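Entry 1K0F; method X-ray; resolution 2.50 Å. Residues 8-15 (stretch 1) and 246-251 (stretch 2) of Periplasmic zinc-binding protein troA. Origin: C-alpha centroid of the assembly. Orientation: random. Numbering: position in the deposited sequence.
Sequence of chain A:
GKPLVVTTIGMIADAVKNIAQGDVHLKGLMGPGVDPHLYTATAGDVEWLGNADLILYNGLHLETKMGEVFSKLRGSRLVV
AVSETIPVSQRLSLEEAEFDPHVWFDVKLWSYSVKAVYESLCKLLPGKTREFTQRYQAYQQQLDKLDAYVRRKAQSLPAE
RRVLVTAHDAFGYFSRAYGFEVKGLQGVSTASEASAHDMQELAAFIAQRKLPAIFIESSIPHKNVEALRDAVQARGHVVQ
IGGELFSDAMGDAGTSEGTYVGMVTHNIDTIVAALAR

Stretch 1 8-15: TIGMIADA
Stretch 2, residues 246-251: FSDAMG

The two stretches lie 236 residues or more apart in sequence wherever they touch, and they bury 253 Å² between them, both sides summed. No hydrogen bond crosses the contact; it rests on van der Waals packing, largely through two methionines. Stretch 2 has no regular helix or strand, whereas stretch 1 turns a corner at Thr8 (phi/psi -91/-92; chi1 p), which remains out of reach, and enters a helix at Gly10.

Ile9 is the N-cap residue, with phi/psi -65/143 and rotamer p, t. The CA-to-CB bond of Ile9 points toward stretch 2, and Ile9 CG2 lies 4.0 Å from Asp248 O. Its own carbonyl accepts from the helix: Ile12 N to Ile9 O is 3.2 Å.

Gly10 (-55/-28) sets the register, its CA 5.9 Å from Met250 CA. An ideal CB on Gly10 would sit a tight 3.1 Å from Met250 CE, so the bare backbone leaves space for that methyl; Met250 CE approaches Gly10 O at 3.5 Å. Gly10 O also accepts a hydrogen bond from Asp14 N at 2.8 Å.

The CA-to-CB bond of Met11 (-55/-44) points sideways, but chi values of -77°, 82° and 86° (m, p, p) fold its end nearer. Met11 CE reaches 3.0 Å from Asp248 O, a very short carbon-oxygen approach, while Met11 SD packs 3.9 Å from Met250 CG. Asp248 (-98/-16; chi1 -39°, chi2 -43°) thus meets both Ile9 and Met11 through its carbonyl.

Ile12 (m, t) and Ala13 make no contact. The CA-to-CB bond of Asp14 (-66/-47; chi1 t, chi2 72°) points toward stretch 2, and Asp14 CB lies 4.3 Å from Met250 SD; its OD2 is hydrogen-bonded elsewhere in the structure. Met250 (-94/-176; m, t, m with chi3 -40°) therefore touches Gly10, Met11 and Asp14. Ala15 is out of reach, its N bonding Met11 O at 3.3 Å.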

# COMPACT_ATOMS: atom_id res chain seq x y z
N THR A 8 -8.18 8.58 0.65
CA THR A 8 -8.48 7.34 1.32
C THR A 8 -7.25 6.80 2.03
O THR A 8 -6.99 7.14 3.17
CB THR A 8 -8.99 6.32 0.31
OG1 THR A 8 -8.11 6.31 -0.83
CG2 THR A 8 -10.39 6.69 -0.17
N ILE A 9 -6.49 5.95 1.35
CA ILE A 9 -5.28 5.38 1.94
C ILE A 9 -4.23 6.46 2.21
O ILE A 9 -4.09 7.41 1.44
CB ILE A 9 -4.69 4.32 1.01
CG1 ILE A 9 -4.41 4.95 -0.36
CG2 ILE A 9 -5.66 3.16 0.86
CD1 ILE A 9 -3.63 4.06 -1.29
N GLY A 10 -3.51 6.30 3.32
CA GLY A 10 -2.50 7.28 3.69
C GLY A 10 -1.45 7.57 2.63
O GLY A 10 -0.89 8.67 2.58
N MET A 11 -1.18 6.58 1.78
CA MET A 11 -0.18 6.72 0.74
C MET A 11 -0.44 7.93 -0.13
O MET A 11 0.49 8.67 -0.47
CB MET A 11 -0.13 5.46 -0.12
CG MET A 11 0.61 4.30 0.54
SD MET A 11 -0.42 3.36 1.71
CE MET A 11 -1.19 2.24 0.60
N ILE A 12 -1.70 8.13 -0.51
CA ILE A 12 -2.08 9.27 -1.34
C ILE A 12 -1.90 10.54 -0.52
O ILE A 12 -1.31 11.52 -0.99
CB ILE A 12 -3.56 9.17 -1.78
CG1 ILE A 12 -3.76 7.90 -2.63
CG2 ILE A 12 -3.98 10.43 -2.52
CD1 ILE A 12 -5.04 7.88 -3.40
N ALA A 13 -2.40 10.50 0.71
CA ALA A 13 -2.32 11.62 1.63
C ALA A 13 -0.87 12.08 1.73
O ALA A 13 -0.59 13.27 1.84
CB ALA A 13 -2.84 11.22 3.01
N ASP A 14 0.05 11.12 1.70
CA ASP A 14 1.44 11.48 1.79
C ASP A 14 1.84 12.27 0.56
O ASP A 14 2.47 13.32 0.67
CB ASP A 14 2.33 10.26 1.90
CG ASP A 14 3.77 10.62 2.14
OD1 ASP A 14 4.08 11.08 3.27
OD2 ASP A 14 4.59 10.48 1.21
N ALA A 15 1.46 11.78 -0.61
CA ALA A 15 1.79 12.47 -1.84
C ALA A 15 1.20 13.87 -1.82
O ALA A 15 1.81 14.82 -2.29
CB ALA A 15 1.26 11.69 -3.01
N PHE A 246 3.75 -2.93 6.53
CA PHE A 246 2.70 -2.00 6.15
C PHE A 246 2.18 -2.51 4.82
O PHE A 246 2.92 -2.51 3.85
CB PHE A 246 3.26 -0.60 5.98
CG PHE A 246 3.65 0.05 7.26
CD1 PHE A 246 2.68 0.39 8.19
CD2 PHE A 246 4.98 0.25 7.57
CE1 PHE A 246 3.03 0.91 9.41
CE2 PHE A 246 5.34 0.77 8.79
CZ PHE A 246 4.37 1.10 9.72
N SER A 247 0.94 -2.95 4.79
CA SER A 247 0.38 -3.44 3.55
C SER A 247 -0.38 -2.33 2.85
O SER A 247 0.15 -1.69 1.94
CB SER A 247 -0.55 -4.62 3.82
OG SER A 247 -1.03 -4.62 5.15
N ASP A 248 -1.61 -2.09 3.27
CA ASP A 248 -2.41 -1.05 2.65
C ASP A 248 -2.37 0.24 3.46
O ASP A 248 -2.74 1.30 2.95
CB ASP A 248 -3.87 -1.49 2.52
CG ASP A 248 -4.01 -2.96 2.13
OD1 ASP A 248 -3.26 -3.43 1.25
OD2 ASP A 248 -4.89 -3.65 2.70
N ALA A 249 -1.92 0.15 4.71
CA ALA A 249 -1.87 1.30 5.60
C ALA A 249 -0.46 1.71 6.02
O ALA A 249 0.44 0.88 6.13
CB ALA A 249 -2.72 1.05 6.85
N MET A 250 -0.30 3.01 6.28
CA MET A 250 0.98 3.57 6.69
C MET A 250 1.10 3.65 8.19
O MET A 250 0.21 3.22 8.93
CB MET A 250 1.14 4.98 6.13
CG MET A 250 1.45 5.05 4.66
SD MET A 250 2.18 6.63 4.26
CE MET A 250 1.19 7.74 5.27
N GLY A 251 2.20 4.22 8.65
CA GLY A 251 2.41 4.38 10.07
C GLY A 251 1.67 5.61 10.55
O GLY A 251 0.92 6.22 9.78